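Local coordinates for protein alginate lyase (Paenibacillus sp. FPU-7, PDB 6KFN) that probably cleaves the polysaccharide alginate by beta-elimination, as an alginate lyase built on a right-handed parallel beta-helix, at residues 101-106 against 125-130; 45-50 against 79-84; 95-100 against 118-123; 167-172 against 192-197; 148-153 against 185-190. All blocks are in the same frame, centred on the assembly; numbering follows the deposited sequence.

Interaction 1 of 5, residues 101-106 against 125-130; sequences ANHVQM and SSDNII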
# COMPACT_ATOMS: atom_id res chain seq x y z
N ALA A 101 2.64 -10.09 -9.83
CA ALA A 101 3.09 -8.96 -10.64
C ALA A 101 4.38 -8.42 -10.04
O ALA A 101 4.47 -8.25 -8.83
CB ALA A 101 2.02 -7.88 -10.68
N ASN A 102 5.35 -8.13 -10.90
CA ASN A 102 6.69 -7.83 -10.45
C ASN A 102 7.24 -6.62 -11.20
O ASN A 102 6.95 -6.43 -12.39
CB ASN A 102 7.64 -9.01 -10.67
CG ASN A 102 7.13 -10.26 -9.99
OD1 ASN A 102 7.38 -10.47 -8.82
ND2 ASN A 102 6.30 -11.03 -10.68
N HIS A 103 8.07 -5.83 -10.53
CA HIS A 103 8.71 -4.68 -11.15
C HIS A 103 7.68 -3.68 -11.69
O HIS A 103 7.93 -3.00 -12.69
CB HIS A 103 9.72 -5.06 -12.23
CG HIS A 103 10.83 -5.89 -11.70
ND1 HIS A 103 11.88 -5.35 -10.99
CD2 HIS A 103 11.08 -7.21 -11.78
CE1 HIS A 103 12.71 -6.31 -10.66
NE2 HIS A 103 12.26 -7.45 -11.12
N VAL A 104 6.56 -3.54 -10.97
CA VAL A 104 5.56 -2.52 -11.26
C VAL A 104 5.93 -1.27 -10.49
O VAL A 104 6.28 -1.33 -9.31
CB VAL A 104 4.17 -3.04 -10.85
CG1 VAL A 104 3.11 -1.97 -10.99
CG2 VAL A 104 3.79 -4.29 -11.64
N GLN A 105 5.87 -0.12 -11.17
CA GLN A 105 6.12 1.18 -10.56
C GLN A 105 4.84 2.01 -10.58
O GLN A 105 4.35 2.37 -11.65
CB GLN A 105 7.22 1.91 -11.32
CG GLN A 105 8.53 1.20 -11.36
CD GLN A 105 9.62 2.06 -11.93
OE1 GLN A 105 10.42 2.59 -11.21
NE2 GLN A 105 9.58 2.31 -13.20
N MET A 106 4.33 2.29 -9.40
CA MET A 106 3.16 3.14 -9.20
C MET A 106 3.66 4.49 -8.69
O MET A 106 4.39 4.53 -7.70
CB MET A 106 2.23 2.49 -8.19
CG MET A 106 1.52 1.28 -8.74
SD MET A 106 0.75 0.22 -7.52
CE MET A 106 2.23 -0.69 -7.00
N SER A 125 3.78 -11.15 -5.64
CA SER A 125 4.13 -9.88 -6.29
C SER A 125 5.30 -9.24 -5.58
O SER A 125 5.19 -8.89 -4.40
CB SER A 125 2.93 -8.92 -6.22
OG SER A 125 1.86 -9.36 -7.04
N SER A 126 6.42 -9.06 -6.30
CA SER A 126 7.68 -8.68 -5.70
C SER A 126 8.38 -7.59 -6.51
O SER A 126 8.14 -7.39 -7.70
CB SER A 126 8.59 -9.91 -5.59
OG SER A 126 8.04 -10.90 -4.75
N ASP A 127 9.30 -6.90 -5.83
CA ASP A 127 10.16 -5.92 -6.49
C ASP A 127 9.35 -4.80 -7.12
O ASP A 127 9.73 -4.25 -8.15
CB ASP A 127 11.11 -6.56 -7.51
CG ASP A 127 11.95 -7.63 -6.86
OD1 ASP A 127 12.80 -7.26 -5.99
OD2 ASP A 127 11.78 -8.84 -7.17
N ASN A 128 8.23 -4.44 -6.48
CA ASN A 128 7.38 -3.34 -6.93
C ASN A 128 7.65 -2.11 -6.08
O ASN A 128 8.24 -2.19 -5.01
CB ASN A 128 5.92 -3.74 -6.82
CG ASN A 128 5.63 -5.03 -7.57
OD1 ASN A 128 5.72 -5.05 -8.80
ND2 ASN A 128 5.27 -6.08 -6.86
N ILE A 129 7.18 -0.95 -6.56
CA ILE A 129 7.26 0.28 -5.79
C ILE A 129 5.97 1.07 -5.97
O ILE A 129 5.45 1.16 -7.07
CB ILE A 129 8.50 1.12 -6.15
CG1 ILE A 129 8.63 2.36 -5.23
CG2 ILE A 129 8.55 1.48 -7.60
CD1 ILE A 129 10.00 2.94 -5.21
N ILE A 130 5.51 1.65 -4.88
CA ILE A 130 4.54 2.73 -4.91
C ILE A 130 5.20 3.94 -4.27
O ILE A 130 5.69 3.88 -3.14
CB ILE A 130 3.18 2.36 -4.30
CG1 ILE A 130 2.23 3.55 -4.42
CG2 ILE A 130 3.28 1.85 -2.87
CD1 ILE A 130 0.77 3.22 -4.19
O HOH W 1 10.33 -10.16 -8.93
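Two successive rungs of the right-handed beta-helix stack here in parallel, through the turn that leads into strands 105-107 and 129-131. Along the strands the ladder is regular: Ile129 N donates to Val104 O, and Met106 N to Ile129 O at 2.8 Å, almost straight at 176°. Ahead of the strands, side chains take over the bonding. The amide of Asn128, with CG anti to its own carbonyl carbon (chi1 -55°), reaches across to the turn at 101-104 on the preceding rung. Its OD1 receives Val104 N at 2.8 Å in the carbonyl plane, on a lone pair, while its ND2 donates to Ala101 O at 3.0 Å and also to Asn168 OD1 of the next rung. With both ends engaged, the amide can hardly rotate. Ser125 OG takes the N-H of Ala101 at 3.0 Å in a nearly linear bond and also bonds to Arg122 O. On the outer side, His103 and Asp127 run side by side; the Asp127 CB methylene sits over one face of the imidazole, 3.8 Å from its centroid, and the carboxylate lies nearly parallel to the ring. Asp127 OD1 is paired with Arg167, and OD2 shares a water with Asn102 OD1, which itself accepts Ser126 N. Inside, Met106 CB meets Ile130 CG1 at 3.9 Å, the two side chains crossing obliquely among core residues such as Phe121. The amides of Asn128 and Asn168, bonded from one rung to the next inside the turn, form a short asparagine ladder, a feature known from parallel beta-helices.

Interaction 2 of 5, residues 45-50 against 79-84; sequences GTASQP and GDYWNI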
# COMPACT_ATOMS: atom_id res chain seq x y z
N GLY A 45 5.61 -6.19 -19.65
CA GLY A 45 6.71 -5.47 -20.25
C GLY A 45 8.05 -6.07 -19.82
O GLY A 45 8.12 -7.17 -19.27
N THR A 46 9.10 -5.31 -20.06
CA THR A 46 10.45 -5.58 -19.58
C THR A 46 11.00 -4.29 -18.99
O THR A 46 10.43 -3.22 -19.17
CB THR A 46 11.37 -6.08 -20.71
OG1 THR A 46 11.60 -4.96 -21.54
CG2 THR A 46 10.79 -7.26 -21.46
N ALA A 47 12.18 -4.36 -18.38
CA ALA A 47 12.80 -3.13 -17.90
C ALA A 47 13.05 -2.15 -19.02
O ALA A 47 12.92 -0.93 -18.86
CB ALA A 47 14.09 -3.44 -17.13
N SER A 48 13.45 -2.67 -20.19
CA SER A 48 13.77 -1.81 -21.33
C SER A 48 12.51 -1.37 -22.08
O SER A 48 12.56 -0.37 -22.81
CB SER A 48 14.67 -2.56 -22.30
OG SER A 48 15.88 -2.95 -21.68
N GLN A 49 11.43 -2.13 -21.96
CA GLN A 49 10.17 -1.93 -22.67
C GLN A 49 9.01 -2.04 -21.68
O GLN A 49 8.21 -2.96 -21.79
CB GLN A 49 9.96 -2.96 -23.81
CG GLN A 49 11.05 -3.18 -24.85
CD GLN A 49 10.74 -4.30 -25.85
OE1 GLN A 49 10.01 -4.11 -26.83
NE2 GLN A 49 11.22 -5.50 -25.50
N PRO A 50 8.88 -1.13 -20.70
CA PRO A 50 7.75 -1.22 -19.77
C PRO A 50 6.46 -0.93 -20.53
O PRO A 50 6.46 -0.38 -21.63
CB PRO A 50 8.06 -0.16 -18.72
CG PRO A 50 8.93 0.84 -19.47
CD PRO A 50 9.75 0.01 -20.41
N GLY A 79 0.61 -8.79 -14.66
CA GLY A 79 1.83 -8.87 -15.43
C GLY A 79 2.92 -8.01 -14.80
O GLY A 79 2.72 -7.28 -13.84
N ASP A 80 4.10 -8.11 -15.42
CA ASP A 80 5.29 -7.45 -14.90
C ASP A 80 5.61 -6.18 -15.67
O ASP A 80 5.21 -6.00 -16.82
CB ASP A 80 6.51 -8.39 -15.02
CG ASP A 80 6.40 -9.66 -14.22
OD1 ASP A 80 5.58 -9.77 -13.29
OD2 ASP A 80 7.22 -10.56 -14.50
N TYR A 81 6.38 -5.28 -15.04
CA TYR A 81 6.96 -4.13 -15.73
C TYR A 81 5.87 -3.22 -16.33
O TYR A 81 5.96 -2.80 -17.48
CB TYR A 81 8.01 -4.55 -16.76
CG TYR A 81 9.30 -4.99 -16.14
CD1 TYR A 81 10.19 -4.03 -15.62
CD2 TYR A 81 9.67 -6.31 -16.06
CE1 TYR A 81 11.38 -4.36 -15.04
CE2 TYR A 81 10.93 -6.67 -15.44
CZ TYR A 81 11.72 -5.66 -14.97
OH TYR A 81 12.94 -6.01 -14.39
N TRP A 82 4.92 -2.86 -15.48
CA TRP A 82 4.00 -1.76 -15.73
C TRP A 82 4.45 -0.52 -14.97
O TRP A 82 4.82 -0.62 -13.80
CB TRP A 82 2.56 -2.11 -15.28
CG TRP A 82 1.91 -3.15 -16.13
CD1 TRP A 82 2.21 -4.49 -16.13
CD2 TRP A 82 0.94 -2.93 -17.16
NE1 TRP A 82 1.46 -5.13 -17.07
CE2 TRP A 82 0.69 -4.20 -17.75
CE3 TRP A 82 0.24 -1.81 -17.63
CZ2 TRP A 82 -0.23 -4.37 -18.76
CZ3 TRP A 82 -0.68 -1.99 -18.64
CH2 TRP A 82 -0.89 -3.26 -19.19
N ASN A 83 4.36 0.63 -15.62
CA ASN A 83 4.44 1.95 -14.99
C ASN A 83 3.05 2.55 -14.99
O ASN A 83 2.46 2.74 -16.05
CB ASN A 83 5.40 2.86 -15.74
CG ASN A 83 6.85 2.39 -15.66
OD1 ASN A 83 7.21 1.59 -14.78
ND2 ASN A 83 7.70 2.93 -16.51
N ILE A 84 2.52 2.76 -13.79
CA ILE A 84 1.17 3.27 -13.56
C ILE A 84 1.34 4.63 -12.92
O ILE A 84 1.82 4.71 -11.79
CB ILE A 84 0.39 2.29 -12.66
CG1 ILE A 84 0.33 0.90 -13.29
CG2 ILE A 84 -1.00 2.83 -12.39
CD1 ILE A 84 0.03 -0.21 -12.33
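Gly45 N is gripped by one bond across the contact: it donates to Asp80 O at 2.9 Å with an N-H...O angle of 149°, the donor standing above the carbonyl plane. Gly45, with no side chain, lets its backbone lie against Tyr81, Gly45 C 3.4 Å from Tyr81 CB. Past this point the phenol of Tyr81 carries the contact. Its CG is anti to the carbonyl carbon (chi1 -74°), which lays the ring alongside the loop. The peptide joining Thr46 and Ala47 covers one ring face, with Ala47 N over the ring centre, 3.3 Å above the plane, and Thr46 C displaced toward the rim. Ala47 CB adds a touch to Tyr81 CE1 at 3.5 Å. The loop is braced within itself by Thr46 OG1, which accepts Gln49 N at 2.9 Å in an ST motif. Farther on, Pro50 CB lies 3.8 Å from Asn83 ND2 as the two side chains cross obliquely; the OD1 of Asn83 is taken by Gln105. Tyr81 also stacks with His103, so its ring lies between the 45-50 loop and His103 of the next turn, part of a stack of side chains along the outside of a parallel beta-helix.

Interaction 3 of 5, residues 95-100 against 118-123; sequences GIMLDH and GVHFRD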
# COMPACT_ATOMS: atom_id res chain seq x y z
N GLY A 95 -8.50 -0.84 -4.49
CA GLY A 95 -7.99 0.14 -5.42
C GLY A 95 -7.15 -0.53 -6.52
O GLY A 95 -7.60 -0.69 -7.65
N ILE A 96 -5.94 -0.93 -6.13
CA ILE A 96 -5.05 -1.67 -7.03
C ILE A 96 -4.72 -2.99 -6.37
O ILE A 96 -4.21 -3.03 -5.25
CB ILE A 96 -3.77 -0.89 -7.36
CG1 ILE A 96 -4.08 0.48 -7.88
CG2 ILE A 96 -2.95 -1.70 -8.37
CD1 ILE A 96 -2.84 1.33 -8.19
N MET A 97 -5.01 -4.08 -7.06
CA MET A 97 -4.63 -5.42 -6.65
C MET A 97 -3.56 -5.91 -7.60
O MET A 97 -3.76 -5.85 -8.82
CB MET A 97 -5.84 -6.36 -6.69
CG MET A 97 -5.54 -7.82 -6.32
SD MET A 97 -5.07 -8.10 -4.60
CE MET A 97 -6.61 -7.77 -3.82
N LEU A 98 -2.44 -6.39 -7.06
CA LEU A 98 -1.37 -7.02 -7.84
C LEU A 98 -1.32 -8.49 -7.46
O LEU A 98 -1.20 -8.81 -6.29
CB LEU A 98 -0.03 -6.36 -7.54
CG LEU A 98 -0.16 -4.82 -7.79
CD1 LEU A 98 -0.45 -3.98 -6.57
CD2 LEU A 98 1.21 -4.43 -8.37
N ASP A 99 -1.46 -9.37 -8.45
CA ASP A 99 -1.29 -10.81 -8.28
C ASP A 99 -0.13 -11.25 -9.16
O ASP A 99 -0.16 -11.04 -10.38
CB ASP A 99 -2.51 -11.63 -8.62
CG ASP A 99 -3.47 -11.87 -7.48
OD1 ASP A 99 -3.04 -11.87 -6.32
OD2 ASP A 99 -4.65 -12.21 -7.78
N HIS A 100 0.88 -11.87 -8.55
CA HIS A 100 2.07 -12.36 -9.26
C HIS A 100 2.58 -11.34 -10.27
O HIS A 100 2.96 -11.68 -11.39
CB HIS A 100 1.89 -13.76 -9.84
CG HIS A 100 0.72 -13.93 -10.75
ND1 HIS A 100 0.69 -13.46 -12.04
CD2 HIS A 100 -0.46 -14.54 -10.51
CE1 HIS A 100 -0.48 -13.78 -12.56
NE2 HIS A 100 -1.19 -14.43 -11.67
N GLY A 118 -6.66 -0.28 -0.04
CA GLY A 118 -6.25 0.58 -1.13
C GLY A 118 -5.39 -0.11 -2.17
O GLY A 118 -5.71 -0.09 -3.37
N VAL A 119 -4.26 -0.66 -1.73
CA VAL A 119 -3.29 -1.33 -2.59
C VAL A 119 -2.94 -2.66 -1.93
O VAL A 119 -2.66 -2.69 -0.73
CB VAL A 119 -2.03 -0.48 -2.79
CG1 VAL A 119 -0.95 -1.21 -3.61
CG2 VAL A 119 -2.40 0.84 -3.46
N HIS A 120 -2.90 -3.73 -2.71
CA HIS A 120 -2.58 -5.05 -2.17
C HIS A 120 -1.58 -5.74 -3.09
O HIS A 120 -1.86 -5.97 -4.26
CB HIS A 120 -3.83 -5.87 -2.03
CG HIS A 120 -3.70 -7.14 -1.23
ND1 HIS A 120 -4.77 -7.65 -0.58
CD2 HIS A 120 -2.65 -7.94 -0.90
CE1 HIS A 120 -4.43 -8.76 0.05
NE2 HIS A 120 -3.15 -8.98 -0.17
N PHE A 121 -0.38 -6.04 -2.55
CA PHE A 121 0.63 -6.84 -3.23
C PHE A 121 0.39 -8.31 -2.85
O PHE A 121 0.56 -8.66 -1.68
CB PHE A 121 2.03 -6.44 -2.80
CG PHE A 121 2.38 -5.00 -3.05
CD1 PHE A 121 2.83 -4.60 -4.28
CD2 PHE A 121 2.25 -4.05 -2.07
CE1 PHE A 121 3.15 -3.28 -4.53
CE2 PHE A 121 2.57 -2.73 -2.30
CZ PHE A 121 3.04 -2.34 -3.56
N ARG A 122 -0.04 -9.14 -3.80
CA ARG A 122 -0.49 -10.49 -3.46
C ARG A 122 0.14 -11.52 -4.37
O ARG A 122 0.61 -11.24 -5.49
CB ARG A 122 -2.04 -10.53 -3.53
CG ARG A 122 -2.68 -11.72 -2.84
CD ARG A 122 -4.19 -11.63 -2.79
NE ARG A 122 -4.76 -11.80 -4.12
CZ ARG A 122 -6.06 -11.74 -4.38
NH1 ARG A 122 -6.95 -11.57 -3.41
NH2 ARG A 122 -6.49 -11.86 -5.63
N ASP A 123 0.10 -12.77 -3.90
CA ASP A 123 0.45 -13.92 -4.74
C ASP A 123 1.82 -13.76 -5.37
O ASP A 123 2.02 -13.88 -6.57
CB ASP A 123 -0.64 -14.21 -5.78
CG ASP A 123 -0.52 -15.56 -6.42
OD1 ASP A 123 0.06 -16.47 -5.81
OD2 ASP A 123 -1.06 -15.73 -7.53
O HOH W 2 -3.82 -15.08 -8.25
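Leu98 CD1 is the hub of the apolar side, meeting Val119 CG1 at 4.1 Å and Phe121 CD1 at 4.0 Å. Leu98 and Phe121 lie side by side and point the same way, and Met106 closes over them from another wall. This is the interior of the right-handed beta-helix: strands 96-99 and 119-122 are consecutive rungs of one parallel sheet, their axes 4.9 Å apart and inclined by 5°. The ladder between them runs unbroken from Ile96 N to His100 N. On the other face Met97, bent at chi2 and chi3, folds toward the neighbouring rung. Its SD comes 3.6 Å from His120 CB and lies over the centre of the Arg122 guanidinium. Arg122 turns at chi3 (69°) to grip Asp99 side-on, NE to OD1 at 2.8 Å and NH2 to OD2 at 2.9 Å. Both oxygens use their syn lone pairs, the two groups nearly coplanar. Tyr76 also bonds to Asp99 OD2, and Tyr161 makes a cation-pi contact with Arg122. At the outer end, Asp123 OD2 approaches the His100 ring at its edge, 3.3 Å from CD2, and accepts from a water that also donates, weakly, to Asp99 OD2, while Asp123 OD1 accepts Asn162 N.

Interaction 4 of 5, residues 167-172 against 192-197; sequences RNVISG and GTIVEN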
# COMPACT_ATOMS: atom_id res chain seq x y z
N ARG A 167 10.28 -7.65 -1.16
CA ARG A 167 11.09 -6.53 -1.62
C ARG A 167 10.25 -5.42 -2.25
O ARG A 167 10.72 -4.69 -3.11
CB ARG A 167 12.23 -6.98 -2.56
CG ARG A 167 13.16 -8.01 -1.92
CD ARG A 167 14.18 -8.56 -2.95
NE ARG A 167 13.54 -9.22 -4.06
CZ ARG A 167 12.95 -10.41 -4.04
NH1 ARG A 167 13.14 -11.25 -3.03
NH2 ARG A 167 12.19 -10.78 -5.05
N ASN A 168 9.01 -5.27 -1.78
CA ASN A 168 8.19 -4.16 -2.23
C ASN A 168 8.51 -2.92 -1.42
O ASN A 168 8.81 -2.97 -0.24
CB ASN A 168 6.70 -4.53 -2.11
CG ASN A 168 6.35 -5.66 -3.04
OD1 ASN A 168 6.54 -5.54 -4.26
ND2 ASN A 168 5.83 -6.76 -2.50
N VAL A 169 8.48 -1.77 -2.12
CA VAL A 169 8.89 -0.49 -1.59
C VAL A 169 7.72 0.48 -1.60
O VAL A 169 7.03 0.63 -2.61
CB VAL A 169 10.07 0.07 -2.38
CG1 VAL A 169 10.48 1.45 -1.88
CG2 VAL A 169 11.27 -0.90 -2.34
N ILE A 170 7.54 1.16 -0.47
CA ILE A 170 6.55 2.20 -0.27
C ILE A 170 7.35 3.45 0.09
O ILE A 170 8.01 3.47 1.13
CB ILE A 170 5.59 1.81 0.87
CG1 ILE A 170 4.81 0.51 0.51
CG2 ILE A 170 4.67 2.97 1.23
CD1 ILE A 170 4.37 -0.30 1.63
N SER A 171 7.38 4.45 -0.81
CA SER A 171 8.33 5.55 -0.70
C SER A 171 7.66 6.88 -0.95
O SER A 171 7.12 7.11 -2.03
CB SER A 171 9.48 5.34 -1.69
OG SER A 171 10.41 6.35 -1.59
N GLY A 172 7.69 7.79 0.02
CA GLY A 172 7.12 9.10 -0.21
C GLY A 172 5.62 9.07 -0.40
O GLY A 172 5.08 9.80 -1.25
N GLY A 192 11.53 -8.25 3.29
CA GLY A 192 12.24 -7.12 2.71
C GLY A 192 11.41 -5.90 2.34
O GLY A 192 11.85 -5.08 1.55
N THR A 193 10.20 -5.79 2.89
CA THR A 193 9.37 -4.62 2.62
C THR A 193 10.05 -3.38 3.16
O THR A 193 10.50 -3.37 4.31
CB THR A 193 8.01 -4.79 3.31
OG1 THR A 193 7.41 -6.04 2.94
CG2 THR A 193 7.04 -3.68 2.91
N ILE A 194 10.06 -2.31 2.36
CA ILE A 194 10.61 -1.02 2.77
C ILE A 194 9.47 -0.02 2.82
O ILE A 194 8.70 0.11 1.87
CB ILE A 194 11.70 -0.54 1.78
CG1 ILE A 194 12.85 -1.53 1.71
CG2 ILE A 194 12.16 0.90 2.17
CD1 ILE A 194 13.96 -1.14 0.77
N VAL A 195 9.40 0.74 3.93
CA VAL A 195 8.48 1.87 4.06
C VAL A 195 9.35 3.07 4.42
O VAL A 195 9.96 3.07 5.50
CB VAL A 195 7.44 1.66 5.16
CG1 VAL A 195 6.52 2.87 5.21
CG2 VAL A 195 6.65 0.36 4.90
N GLU A 196 9.42 4.05 3.54
CA GLU A 196 10.36 5.16 3.74
C GLU A 196 9.72 6.47 3.35
O GLU A 196 8.90 6.55 2.42
CB GLU A 196 11.67 4.97 2.94
CG GLU A 196 11.43 4.97 1.43
CD GLU A 196 12.70 4.86 0.60
OE1 GLU A 196 13.74 4.45 1.18
OE2 GLU A 196 12.63 5.15 -0.62
N ASN A 197 10.14 7.53 4.04
CA ASN A 197 9.85 8.91 3.63
C ASN A 197 8.36 9.19 3.51
O ASN A 197 7.96 10.05 2.69
CB ASN A 197 10.58 9.27 2.33
CG ASN A 197 12.05 8.97 2.39
OD1 ASN A 197 12.68 9.13 3.38
ND2 ASN A 197 12.60 8.56 1.26
O HOH W 3 7.45 -6.78 0.21
O HOH W 4 10.79 9.03 -1.13
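Side chains at matching positions of strands 169-171 and 194-196 run alongside one another, as the parallel in-register pairing of two beta-helix rungs requires. Val169 and Ile194 point the same way on the outer face, CG2 to CD1 at 4.1 Å. On the inner face Ile170 and Val195 do likewise: CG1 of Ile170 is anti to the carbonyl carbon, and its CD1 reaches Val195 CG2 at 4.0 Å. Four backbone bonds hold this register. The outer pair at the strand ends is polar. Ser171 OG stands anti to its backbone N, whereas Glu196 CG takes the crowded place between N and the carbonyl carbon (chi1 63°), which directs the extended chain across to the neighbouring strand, bringing OE2 beside the serine hydroxyl. Ser171 OG donates to Glu196 OE2 at 2.7 Å, on the anti lone pair, while OE1 pairs with Arg225. A water donates to Ser171 OG and accepts Asn197 ND2 at 3.0 Å. At the other end, a second water accepts from Asn168 N and lies 2.8 Å from Thr193 OG1. The carboxylate is thus held through both oxygens, by a hydroxyl and a guanidinium, which probably favours its charged form on the partly exposed face.

Interaction 5 of 5, residues 148-153 against 185-190; sequences GIYVGS and DIKEGT. With NA (sodium ion), chain B.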
# COMPACT_ATOMS: atom_id res chain seq x y z
N GLY A 148 -4.54 0.73 4.17
CA GLY A 148 -4.05 1.55 3.08
C GLY A 148 -3.31 0.73 2.04
O GLY A 148 -3.65 0.71 0.86
N ILE A 149 -2.27 0.05 2.53
CA ILE A 149 -1.43 -0.83 1.74
C ILE A 149 -1.32 -2.16 2.51
O ILE A 149 -1.02 -2.17 3.71
CB ILE A 149 -0.04 -0.24 1.48
CG1 ILE A 149 -0.17 1.15 0.83
CG2 ILE A 149 0.80 -1.19 0.64
CD1 ILE A 149 1.13 1.88 0.65
N TYR A 150 -1.53 -3.24 1.79
CA TYR A 150 -1.58 -4.60 2.34
C TYR A 150 -0.55 -5.41 1.57
O TYR A 150 -0.62 -5.49 0.33
CB TYR A 150 -2.99 -5.14 2.15
CG TYR A 150 -3.38 -6.38 2.89
CD1 TYR A 150 -2.77 -7.60 2.69
CD2 TYR A 150 -4.48 -6.35 3.69
CE1 TYR A 150 -3.24 -8.76 3.30
CE2 TYR A 150 -4.96 -7.51 4.31
CZ TYR A 150 -4.32 -8.70 4.12
OH TYR A 150 -4.82 -9.85 4.66
N VAL A 151 0.45 -5.95 2.27
CA VAL A 151 1.57 -6.63 1.63
C VAL A 151 1.51 -8.11 1.98
O VAL A 151 1.73 -8.47 3.13
CB VAL A 151 2.92 -6.01 2.02
CG1 VAL A 151 4.02 -6.54 1.10
CG2 VAL A 151 2.89 -4.48 2.02
N GLY A 152 1.24 -8.97 0.98
CA GLY A 152 1.19 -10.40 1.18
C GLY A 152 -0.17 -10.91 1.59
O GLY A 152 -1.20 -10.32 1.29
N SER A 153 -0.14 -12.07 2.25
CA SER A 153 -1.33 -12.78 2.64
C SER A 153 -1.19 -13.32 4.06
O SER A 153 -0.13 -13.77 4.50
CB SER A 153 -1.60 -13.98 1.72
OG SER A 153 -1.87 -13.57 0.40
N ASP A 185 -0.10 -2.83 6.38
CA ASP A 185 -0.14 -4.14 7.05
C ASP A 185 0.78 -5.06 6.27
O ASP A 185 0.50 -5.35 5.11
CB ASP A 185 -1.56 -4.65 7.13
CG ASP A 185 -1.75 -5.85 8.03
OD1 ASP A 185 -0.79 -6.30 8.62
OD2 ASP A 185 -2.93 -6.29 8.15
N ILE A 186 1.92 -5.42 6.88
CA ILE A 186 2.96 -6.23 6.23
C ILE A 186 2.79 -7.66 6.74
O ILE A 186 3.06 -7.92 7.91
CB ILE A 186 4.34 -5.67 6.55
CG1 ILE A 186 4.47 -4.22 6.08
CG2 ILE A 186 5.41 -6.56 5.93
CD1 ILE A 186 5.75 -3.52 6.48
N LYS A 187 2.32 -8.56 5.89
CA LYS A 187 1.95 -9.88 6.35
C LYS A 187 3.14 -10.82 6.56
O LYS A 187 4.19 -10.74 5.91
CB LYS A 187 0.98 -10.54 5.37
CG LYS A 187 -0.36 -9.82 5.29
CD LYS A 187 -1.04 -9.80 6.67
CE LYS A 187 -2.40 -9.20 6.73
NZ LYS A 187 -2.93 -9.06 8.11
N GLU A 188 2.89 -11.78 7.46
CA GLU A 188 3.74 -12.95 7.58
C GLU A 188 3.97 -13.55 6.20
O GLU A 188 3.07 -13.65 5.38
CB GLU A 188 3.11 -13.96 8.54
CG GLU A 188 1.70 -14.47 8.16
CD GLU A 188 0.51 -13.69 8.72
OE1 GLU A 188 0.60 -12.45 8.88
OE2 GLU A 188 -0.51 -14.37 8.97
N GLY A 189 5.21 -14.02 5.99
CA GLY A 189 5.63 -14.62 4.74
C GLY A 189 6.34 -13.69 3.78
O GLY A 189 7.03 -14.16 2.89
N THR A 190 6.14 -12.37 3.96
CA THR A 190 6.84 -11.40 3.14
C THR A 190 8.21 -11.10 3.72
O THR A 190 8.41 -11.12 4.94
CB THR A 190 6.04 -10.09 3.01
OG1 THR A 190 6.01 -9.38 4.27
CG2 THR A 190 4.64 -10.32 2.48
NA NA B . -5.12 -5.54 9.02
O HOH W 5 -5.10 -10.28 7.56
O HOH W 6 2.42 -13.04 2.74
O HOH W 7 -5.87 -7.80 8.51
O HOH W 8 -7.21 -5.04 10.09
O HOH W 9 -4.47 -6.12 11.23
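The tight part of this contact is the pairing of strand 149-151 with the end of strand 184-186 and the turn beyond, two neighbouring rungs of a parallel sheet in the beta-helix. Three nearly axial backbone bonds fix it, ending with Lys187 N on Val151 O at 2.8 Å. Val151 packs against the turn: its CG1 lies 4.1 Å from Thr190 CG2, the side chains crossing at about a right angle. Gly152, with no side chain, lets the type II turn 187-190 come close, its CA 3.7 Å from Thr190 CG2. Inside the turn Lys187 O accepts both Thr190 N and Thr190 OG1, the latter at 2.8 Å.

The other face is hydrated. Lys187, bent at chi2 (-60°) and extended beyond, crosses the Tyr150 side chain obliquely, CE 3.3 Å from Tyr150 OH. Its NZ then donates to Asp185 OD2 at 2.8 Å, meeting that oxygen from above the carboxylate plane, and to two waters; one of these also bonds to Tyr150 OH at 2.9 Å, and the other is a ligand of the sodium ion. Asp185 OD2 binds the ion itself at 2.5 Å, joined by three waters, Glu147 and Glu182, while OD1 pairs with Lys218. The two lysines probably help to offset the negative charge gathered round the ion. Tyr150 also meets the His120 ring. The contact thus combines the rung stacking of a right-handed parallel beta-helix with a hydrated sodium site of three carboxylates on the outer face of its sheet.

Interactions 3 and 5 are buried and lie in the same ten-strand parallel sheet, where strands 119-122 and 149-151 adjoin; their outer faces carry charge, a salt bridge in one and a sodium site in the other. Interactions 1 and 4 are only partly buried and belong to another wall, joined where strand 129-131 pairs with 169-171. Interaction 2 is a surface contact whose centre lies about 19 Å from the centre of the chain, and relies on an aromatic face against a loop; its strand 82-85 pairs with 105-107 of interaction 1. Interactions 1 and 3, like 4 and 5, use successive strands of the same turns, so their apolar residues face a shared core.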